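Local coordinates for protein 2,5-dihydroxypyridine 5,6-dioxygenase (Pseudomonas putida KT2440, PDB 7CUP) that catalyses the iron(II)-dependent dioxygenolytic opening of the 2,5-dihydroxypyridine ring between carbons 5 and 6, giving N-formylmaleamate in aerobic nicotinate degradation, at residues A152-R158 with C326-D331; V142-E146 with A174-Y178. One frame throughout, in Å; residues are numbered along the deposited sequence.

Contact 1 of 2, residues A152-R158 with C326-D331; sequences ARSLHVR and CDIYLD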
loop_
_atom_site.group_PDB
_atom_site.type_symbol
_atom_site.label_atom_id
_atom_site.label_comp_id
_atom_site.label_asym_id
_atom_site.label_seq_id
_atom_site.Cartn_x
_atom_site.Cartn_y
_atom_site.Cartn_z
ATOM N N ALA A 152 -14.152 -45.357 25.814
ATOM C CA ALA A 152 -13.213 -46.391 25.296
ATOM C C ALA A 152 -12.074 -46.561 26.298
ATOM O O ALA A 152 -11.719 -45.570 26.948
ATOM C CB ALA A 152 -12.664 -46.036 23.930
ATOM N N ARG A 153 -11.532 -47.773 26.418
ATOM C CA ARG A 153 -10.480 -48.110 27.419
ATOM C C ARG A 153 -9.130 -48.276 26.713
ATOM O O ARG A 153 -8.079 -48.094 27.386
ATOM C CB ARG A 153 -10.892 -49.361 28.205
ATOM C CG ARG A 153 -11.894 -49.089 29.318
ATOM C CD ARG A 153 -11.278 -48.268 30.446
ATOM N NE ARG A 153 -10.889 -49.033 31.637
ATOM C CZ ARG A 153 -9.683 -49.567 31.889
ATOM N NH1 ARG A 153 -8.691 -49.471 31.016
ATOM N NH2 ARG A 153 -9.480 -50.216 33.027
ATOM N N SER A 154 -9.171 -48.621 25.421
ATOM C CA SER A 154 -8.007 -48.717 24.504
ATOM C C SER A 154 -8.404 -48.231 23.100
ATOM O O SER A 154 -9.596 -48.395 22.705
ATOM C CB SER A 154 -7.493 -50.124 24.439
ATOM O OG SER A 154 -8.330 -50.915 23.603
ATOM N N LEU A 155 -7.432 -47.694 22.353
ATOM C CA LEU A 155 -7.558 -47.488 20.887
ATOM C C LEU A 155 -6.570 -48.426 20.184
ATOM O O LEU A 155 -5.433 -48.567 20.687
ATOM C CB LEU A 155 -7.310 -46.010 20.551
ATOM C CG LEU A 155 -7.328 -45.648 19.061
ATOM C CD1 LEU A 155 -7.733 -44.196 18.864
ATOM C CD2 LEU A 155 -5.976 -45.909 18.416
ATOM N N HIS A 156 -6.979 -49.040 19.065
ATOM C CA HIS A 156 -6.086 -49.946 18.290
ATOM C C HIS A 156 -6.115 -49.618 16.793
ATOM O O HIS A 156 -7.223 -49.477 16.205
ATOM C CB HIS A 156 -6.390 -51.442 18.567
ATOM C CG HIS A 156 -5.195 -52.315 18.329
ATOM N ND1 HIS A 156 -4.347 -52.721 19.360
ATOM C CD2 HIS A 156 -4.646 -52.784 17.182
ATOM C CE1 HIS A 156 -3.348 -53.431 18.860
ATOM N NE2 HIS A 156 -3.509 -53.487 17.519
ATOM N N VAL A 157 -4.944 -49.601 16.157
ATOM C CA VAL A 157 -4.875 -49.360 14.690
ATOM C C VAL A 157 -4.190 -50.534 13.999
ATOM O O VAL A 157 -3.104 -50.948 14.459
ATOM C CB VAL A 157 -4.174 -48.037 14.376
ATOM C CG1 VAL A 157 -4.007 -47.845 12.875
ATOM C CG2 VAL A 157 -4.948 -46.879 14.988
ATOM N N ARG A 158 -4.795 -50.976 12.905
ATOM C CA ARG A 158 -4.222 -51.973 11.960
ATOM C C ARG A 158 -4.358 -51.456 10.517
ATOM O O ARG A 158 -5.395 -50.874 10.161
ATOM C CB ARG A 158 -4.928 -53.327 12.151
ATOM C CG ARG A 158 -4.723 -53.961 13.527
ATOM C CD ARG A 158 -5.055 -55.451 13.627
ATOM N NE ARG A 158 -6.446 -55.716 13.996
ATOM C CZ ARG A 158 -6.925 -55.812 15.246
ATOM N NH1 ARG A 158 -8.212 -56.065 15.450
ATOM N NH2 ARG A 158 -6.126 -55.654 16.289
ATOM N N CYS A 326 -6.846 -47.352 7.124
ATOM C CA CYS A 326 -6.583 -47.931 8.458
ATOM C C CYS A 326 -7.891 -48.500 8.996
ATOM O O CYS A 326 -8.975 -47.990 8.628
ATOM C CB CYS A 326 -5.999 -46.926 9.446
ATOM S SG CYS A 326 -4.220 -46.635 9.254
ATOM N N ASP A 327 -7.768 -49.564 9.783
ATOM C CA ASP A 327 -8.838 -50.065 10.669
ATOM C C ASP A 327 -8.551 -49.478 12.046
ATOM O O ASP A 327 -7.411 -49.611 12.527
ATOM C CB ASP A 327 -8.887 -51.597 10.662
ATOM C CG ASP A 327 -9.148 -52.238 9.309
ATOM O OD1 ASP A 327 -9.740 -51.590 8.425
ATOM O OD2 ASP A 327 -8.750 -53.392 9.155
ATOM N N ILE A 328 -9.545 -48.823 12.640
ATOM C CA ILE A 328 -9.398 -48.182 13.976
ATOM C C ILE A 328 -10.449 -48.782 14.905
ATOM O O ILE A 328 -11.679 -48.729 14.548
ATOM C CB ILE A 328 -9.544 -46.650 13.908
ATOM C CG1 ILE A 328 -8.721 -46.032 12.774
ATOM C CG2 ILE A 328 -9.191 -46.055 15.262
ATOM C CD1 ILE A 328 -9.005 -44.557 12.557
ATOM N N TYR A 329 -9.986 -49.261 16.062
ATOM C CA TYR A 329 -10.835 -49.884 17.111
ATOM C C TYR A 329 -10.749 -49.110 18.421
ATOM O O TYR A 329 -9.629 -48.700 18.854
ATOM C CB TYR A 329 -10.416 -51.333 17.375
ATOM C CG TYR A 329 -10.508 -52.198 16.157
ATOM C CD1 TYR A 329 -9.421 -52.348 15.312
ATOM C CD2 TYR A 329 -11.686 -52.835 15.834
ATOM C CE1 TYR A 329 -9.503 -53.129 14.173
ATOM C CE2 TYR A 329 -11.786 -53.621 14.700
ATOM C CZ TYR A 329 -10.691 -53.763 13.871
ATOM O OH TYR A 329 -10.796 -54.519 12.750
ATOM N N LEU A 330 -11.922 -48.971 19.038
ATOM C CA LEU A 330 -12.111 -48.584 20.454
ATOM C C LEU A 330 -12.484 -49.852 21.234
ATOM O O LEU A 330 -13.545 -50.450 20.936
ATOM C CB LEU A 330 -13.223 -47.537 20.526
ATOM C CG LEU A 330 -12.902 -46.220 19.826
ATOM C CD1 LEU A 330 -14.015 -45.209 20.059
ATOM C CD2 LEU A 330 -11.546 -45.681 20.291
ATOM N N ASP A 331 -11.614 -50.277 22.148
ATOM C CA ASP A 331 -11.680 -51.655 22.692
ATOM C C ASP A 331 -11.754 -52.582 21.471
ATOM O O ASP A 331 -10.826 -52.494 20.635
ATOM C CB ASP A 331 -12.804 -51.704 23.721
ATOM C CG ASP A 331 -12.584 -50.626 24.765
ATOM O OD1 ASP A 331 -13.477 -49.827 24.960
ATOM O OD2 ASP A 331 -11.481 -50.563 25.322
HETATM O O HOH W 1 -8.157 -52.055 21.257
HETATM O O HOH W 2 -8.361 -54.714 11.678
#
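Two antiparallel strands, 154-158 and 327-330, pair here inside a five-stranded antiparallel sheet, brought together from positions 168 residues apart in the chain. Their axes approach to 4.6 Å at 164°. H156-Y329 and R158-D327 are hydrogen-bonded pairs: H156 N to Y329 O is 2.7 Å and Y329 N to H156 O 2.8 Å, while R158 N to D327 O is 3.0 Å and D327 N to R158 O 2.7 Å. V157-I328, between them, and L155-L330, beyond H156-Y329, are the non-hydrogen-bonded pairs, with CA-H...O contacts such as L155 CA to Y329 O at 3.1 Å. D331 N donates to S154 O (2.8 Å), and the D331 carboxylate closes this end by accepting from R153 N (3.0 Å to D331 OD2), with a weak bond from S154 N.

The two faces differ. L155, V157, I328 and L330 form a buried apolar face, with V157 CG2 4.3 Å from I328 CG2; F299 and W268 of the neighbouring antiparallel sheet cover it. The other face, carrying H156, R158, D327 and Y329, is more polar. R158 NH1 lies over one face of the Y329 ring, 3.5 Å from Y329 CE1, and a water joins R158 NE, D327 OD2 and Y329 OH. H156 hydrogen-bonds to H166 and D164 on the adjoining strand, and D327 OD1 accepts from A338 N. Strands 164-168 and 333-337 flank the pair, so both strands are interior to an antiparallel sheet, and their apolar face packs against a second sheet, a two-layer beta packing.

Contact 2 of 2, residues V142-E146 with A174-Y178; sequences VLAAE and AVTEY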
loop_
_atom_site.group_PDB
_atom_site.type_symbol
_atom_site.label_atom_id
_atom_site.label_comp_id
_atom_site.label_asym_id
_atom_site.label_seq_id
_atom_site.Cartn_x
_atom_site.Cartn_y
_atom_site.Cartn_z
ATOM N N VAL A 142 -19.436 -35.121 15.116
ATOM C CA VAL A 142 -18.175 -35.151 15.920
ATOM C C VAL A 142 -18.484 -35.476 17.393
ATOM O O VAL A 142 -17.663 -36.195 18.030
ATOM C CB VAL A 142 -17.404 -33.827 15.779
ATOM C CG1 VAL A 142 -16.281 -33.697 16.802
ATOM C CG2 VAL A 142 -16.896 -33.652 14.353
ATOM N N LEU A 143 -19.555 -34.895 17.943
ATOM C CA LEU A 143 -19.989 -35.155 19.342
ATOM C C LEU A 143 -20.459 -36.616 19.478
ATOM O O LEU A 143 -20.167 -37.214 20.532
ATOM C CB LEU A 143 -21.128 -34.211 19.705
ATOM C CG LEU A 143 -20.775 -32.740 19.856
ATOM C CD1 LEU A 143 -21.877 -32.055 20.648
ATOM C CD2 LEU A 143 -19.413 -32.539 20.510
ATOM N N ALA A 144 -21.163 -37.159 18.472
ATOM C CA ALA A 144 -21.550 -38.592 18.415
ATOM C C ALA A 144 -20.288 -39.471 18.489
ATOM O O ALA A 144 -20.260 -40.464 19.264
ATOM C CB ALA A 144 -22.365 -38.871 17.182
ATOM N N ALA A 145 -19.229 -39.118 17.763
ATOM C CA ALA A 145 -17.946 -39.860 17.824
ATOM C C ALA A 145 -17.354 -39.704 19.218
ATOM O O ALA A 145 -16.794 -40.688 19.745
ATOM C CB ALA A 145 -16.971 -39.381 16.776
ATOM N N GLU A 146 -17.463 -38.507 19.782
ATOM C CA GLU A 146 -16.867 -38.180 21.096
ATOM C C GLU A 146 -17.486 -39.077 22.175
ATOM O O GLU A 146 -16.723 -39.496 23.059
ATOM C CB GLU A 146 -17.052 -36.704 21.444
ATOM C CG GLU A 146 -16.414 -36.303 22.781
ATOM C CD GLU A 146 -16.830 -34.932 23.301
ATOM O OE1 GLU A 146 -17.902 -34.454 22.881
ATOM O OE2 GLU A 146 -16.082 -34.339 24.114
ATOM N N ALA A 174 -10.971 -36.626 25.858
ATOM C CA ALA A 174 -11.286 -36.523 24.419
ATOM C C ALA A 174 -11.373 -35.029 24.060
ATOM O O ALA A 174 -11.966 -34.283 24.830
ATOM C CB ALA A 174 -12.596 -37.215 24.158
ATOM N N VAL A 175 -10.764 -34.597 22.958
ATOM C CA VAL A 175 -10.901 -33.204 22.450
ATOM C C VAL A 175 -11.514 -33.283 21.060
ATOM O O VAL A 175 -11.109 -34.158 20.282
ATOM C CB VAL A 175 -9.558 -32.463 22.472
ATOM C CG1 VAL A 175 -9.644 -31.099 21.800
ATOM C CG2 VAL A 175 -9.057 -32.312 23.896
ATOM N N THR A 176 -12.498 -32.426 20.799
ATOM C CA THR A 176 -13.151 -32.271 19.476
ATOM C C THR A 176 -12.778 -30.926 18.833
ATOM O O THR A 176 -12.544 -29.946 19.564
ATOM C CB THR A 176 -14.669 -32.396 19.612
ATOM O OG1 THR A 176 -15.159 -31.274 20.347
ATOM C CG2 THR A 176 -15.051 -33.689 20.297
ATOM N N GLU A 177 -12.718 -30.908 17.500
ATOM C CA GLU A 177 -12.698 -29.678 16.679
ATOM C C GLU A 177 -13.789 -29.846 15.629
ATOM O O GLU A 177 -13.623 -30.777 14.841
ATOM C CB GLU A 177 -11.312 -29.472 16.054
ATOM C CG GLU A 177 -10.164 -29.520 17.023
ATOM C CD GLU A 177 -8.825 -29.102 16.449
ATOM O OE1 GLU A 177 -8.818 -28.525 15.361
ATOM O OE2 GLU A 177 -7.785 -29.335 17.102
ATOM N N TYR A 178 -14.869 -29.036 15.649
ATOM C CA TYR A 178 -16.004 -29.059 14.676
ATOM C C TYR A 178 -16.200 -27.689 14.000
ATOM O O TYR A 178 -17.178 -27.522 13.230
ATOM C CB TYR A 178 -17.329 -29.517 15.323
ATOM C CG TYR A 178 -17.725 -28.839 16.624
ATOM C CD1 TYR A 178 -18.278 -27.562 16.635
ATOM C CD2 TYR A 178 -17.609 -29.484 17.850
ATOM C CE1 TYR A 178 -18.649 -26.927 17.809
ATOM C CE2 TYR A 178 -17.983 -28.861 19.037
ATOM C CZ TYR A 178 -18.508 -27.578 19.026
ATOM O OH TYR A 178 -18.917 -26.947 20.181
HETATM O O HOH W 3 -17.058 -31.417 22.694
#
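V142, on helix 136-151, directs its side chain at strand 175-177: V142 CG1 sits 3.5 Å from T176 CB, and V142 CG2 reaches Y178 CB at 4.3 Å. One residue on, L143 starts out sideways, yet its CD2 comes within 4.2 Å of Y178 CE2, so Y178 meets V142 at its CB and L143 at its ring. The ring hydroxyl is hydrogen-bonded to D182. A144 and A145 make no contact with the strand; A145 instead meets L195 and L270. This is helix-on-sheet packing at the edge of an antiparallel sheet: the helix and strand 175-177, an edge strand of that sheet, run nearly antiparallel (167°), axes 9.0 Å apart. A174, T176 and Y178 point toward the helix, whereas the alternating V175 and E177 point away. A turn after V142, E146 brings the next side chain to the strand, the turn being closed by E146 N to V142 O at 2.9 Å. Its aliphatic part packs on A174 (E146 CG to A174 CB, 4.2 Å) and E146 CD lies 3.7 Å from T176 CG2. No direct hydrogen bond spans the segments, but a water connects E146 OE1 (3.2 Å) with T176 OG1 (3.0 Å), which also bonds to R186.

In the fold
Helix 136-151 of contact 2 runs on into strand 154-158 of contact 1, so one piece of chain supplies the first segment of each. The second segments follow in the same order, so the contacts cross in sequence. Their centres are 16 Å apart and their nearest atoms about 5 Å, without touching. Strand 175-177 of contact 2 is an edge strand of the antiparallel sheet whose strands carry the iron ligands H265, S302 and D320, and contact 1 packs on the same sheet from a neighbouring one; H318 completes the protein ligands. Contact 2 is closer to the metal: the E177 side chain lies about 8 Å from the iron, against about 14 Å for that of L155.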